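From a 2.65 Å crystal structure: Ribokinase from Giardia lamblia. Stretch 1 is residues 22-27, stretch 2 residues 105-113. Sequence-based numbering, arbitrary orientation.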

# COMPACT_ATOMS: atom_id res chain seq x y z
N TYR B 22 4.62 4.25 -6.89
CA TYR B 22 5.21 5.52 -7.29
C TYR B 22 4.16 6.33 -8.02
O TYR B 22 3.63 5.89 -9.05
CB TYR B 22 6.45 5.30 -8.17
CG TYR B 22 7.59 4.67 -7.41
CD1 TYR B 22 7.67 3.29 -7.25
CD2 TYR B 22 8.56 5.46 -6.80
CE1 TYR B 22 8.70 2.71 -6.53
CE2 TYR B 22 9.59 4.90 -6.07
CZ TYR B 22 9.66 3.53 -5.93
OH TYR B 22 10.70 2.99 -5.19
N VAL B 23 3.83 7.49 -7.47
CA VAL B 23 2.76 8.35 -7.97
C VAL B 23 3.34 9.72 -8.24
O VAL B 23 4.41 10.09 -7.75
CB VAL B 23 1.59 8.44 -6.96
CG1 VAL B 23 0.97 7.08 -6.78
CG2 VAL B 23 2.11 8.94 -5.61
N LYS B 24 2.60 10.50 -9.05
CA LYS B 24 2.99 11.89 -9.25
C LYS B 24 2.88 12.66 -7.95
O LYS B 24 3.83 13.33 -7.52
CB LYS B 24 2.11 12.54 -10.31
CG LYS B 24 2.53 12.30 -11.75
CD LYS B 24 1.64 13.11 -12.69
CE LYS B 24 1.80 12.68 -14.15
NZ LYS B 24 0.84 13.40 -15.05
N ASP B 25 1.72 12.60 -7.32
CA ASP B 25 1.47 13.21 -6.02
C ASP B 25 0.64 12.25 -5.18
O ASP B 25 -0.03 11.36 -5.71
CB ASP B 25 0.76 14.56 -6.16
CG ASP B 25 1.68 15.61 -6.73
OD1 ASP B 25 2.61 16.02 -6.00
OD2 ASP B 25 1.48 16.01 -7.90
N PHE B 26 0.73 12.42 -3.87
CA PHE B 26 -0.09 11.61 -2.99
C PHE B 26 -1.55 11.80 -3.35
O PHE B 26 -1.98 12.93 -3.66
CB PHE B 26 0.13 11.99 -1.52
CG PHE B 26 1.51 11.76 -1.03
CD1 PHE B 26 2.13 10.53 -1.19
CD2 PHE B 26 2.20 12.77 -0.38
CE1 PHE B 26 3.42 10.31 -0.72
CE2 PHE B 26 3.49 12.56 0.09
CZ PHE B 26 4.09 11.32 -0.08
N PRO B 27 -2.35 10.74 -3.36
CA PRO B 27 -3.79 10.92 -3.55
C PRO B 27 -4.36 11.64 -2.34
O PRO B 27 -3.84 11.55 -1.23
CB PRO B 27 -4.31 9.49 -3.65
CG PRO B 27 -3.31 8.70 -2.84
CD PRO B 27 -1.99 9.34 -3.09
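Stretch 2 105-113: VAESGENMI

Stretch 2 begins with one bridged residue, V105, turns from A106 to G109 and becomes strand from N111; stretch 1 meets it before and after the turn. V105 opens in parallel register with Y22, the CA atoms 4.9 Å apart and both side chains on the same face of the sheet; there V105 CB lies 3.8 Å from Y22 CD2, an apolar contact oblique to the ring. The V105 carbonyl is well used: its O accepts from V23 N at 2.9 Å, nearly linear, and also takes a CA-H...O contact from Y22 CA at 3.5 Å.

A106 is extended (phi/psi -81/165) and starts a type I turn that ends at G109. Its CA reaches V23 O at 3.4 Å, while its CB sits over one face of the F26 ring, 4.1 Å from the centroid. E107 then donates from N to K24 O at 3.1 Å, the second backbone hydrogen bond between the stretches, and E107 OE1 lies 3.3 Å from K24 CG.

S108 and G109 make no contact with stretch 1; their part is to complete the turn, closed by G109 N to A106 O at 2.9 Å. G109 has phi/psi 103/-11, where a CB would jam against the preceding carbonyl O, so the backbone itself calls for glycine. E110 is extended again, its O bonded to A106 N at 3.1 Å and lying 3.4 Å from F26 CZ.

From N111 the chain is strand. N111 points away, but its backbone C remains 3.5 Å from F26 CZ. M112 points toward stretch 1 and covers the F26 face opposite A106, with CG 3.8 Å and SD 4.0 Å from the ring centroid. I113 is out of reach. The rule is economical: two backbone hydrogen bonds set the register, and one phenylalanine is clamped between alanine and methionine.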

# COMPACT_ATOMS: atom_id res chain seq x y z
N VAL B 105 5.22 6.89 -2.83
CA VAL B 105 6.34 7.79 -3.08
C VAL B 105 5.90 8.79 -4.14
O VAL B 105 5.56 8.41 -5.27
CB VAL B 105 7.59 7.01 -3.52
CG1 VAL B 105 8.76 7.95 -3.66
CG2 VAL B 105 7.90 5.92 -2.51
N ALA B 106 5.86 10.07 -3.76
CA ALA B 106 5.55 11.14 -4.70
C ALA B 106 6.79 11.50 -5.50
O ALA B 106 7.91 11.12 -5.17
CB ALA B 106 5.00 12.36 -3.97
N GLU B 107 6.58 12.24 -6.60
CA GLU B 107 7.71 12.67 -7.42
C GLU B 107 8.62 13.64 -6.69
O GLU B 107 9.77 13.83 -7.11
CB GLU B 107 7.23 13.33 -8.72
CG GLU B 107 6.63 12.38 -9.75
CD GLU B 107 5.99 13.12 -10.91
OE1 GLU B 107 5.86 12.52 -12.00
OE2 GLU B 107 5.63 14.31 -10.73
N SER B 108 8.15 14.23 -5.59
CA SER B 108 9.02 15.05 -4.76
C SER B 108 10.01 14.21 -3.97
O SER B 108 11.03 14.74 -3.51
CB SER B 108 8.17 15.91 -3.82
OG SER B 108 7.37 15.12 -2.96
N GLY B 109 9.75 12.92 -3.81
CA GLY B 109 10.57 12.05 -2.99
C GLY B 109 9.96 11.75 -1.65
O GLY B 109 10.43 10.84 -0.95
N GLU B 110 8.89 12.47 -1.30
CA GLU B 110 8.23 12.28 -0.02
C GLU B 110 7.55 10.92 0.04
O GLU B 110 7.19 10.33 -0.99
CB GLU B 110 7.22 13.41 0.21
CG GLU B 110 6.96 13.72 1.67
CD GLU B 110 6.24 15.04 1.91
OE1 GLU B 110 5.55 15.57 1.00
OE2 GLU B 110 6.38 15.57 3.04
N ASN B 111 7.39 10.40 1.25
CA ASN B 111 6.81 9.09 1.48
C ASN B 111 5.53 9.19 2.30
O ASN B 111 5.31 10.15 3.04
CB ASN B 111 7.78 8.17 2.26
CG ASN B 111 8.97 7.72 1.43
OD1 ASN B 111 9.02 7.95 0.22
ND2 ASN B 111 9.93 7.09 2.08
N MET B 112 4.70 8.16 2.16
CA MET B 112 3.67 7.83 3.13
C MET B 112 3.88 6.35 3.40
O MET B 112 3.95 5.56 2.46
CB MET B 112 2.25 8.07 2.61
CG MET B 112 1.84 9.52 2.49
SD MET B 112 0.20 9.68 1.77
CE MET B 112 -0.37 11.20 2.51
N ILE B 113 4.04 5.99 4.67
CA ILE B 113 4.32 4.61 5.04
C ILE B 113 3.30 4.16 6.07
O ILE B 113 3.12 4.82 7.11
CB ILE B 113 5.75 4.44 5.60
CG1 ILE B 113 6.77 4.97 4.60
CG2 ILE B 113 6.02 2.98 5.88
CD1 ILE B 113 8.19 4.82 5.05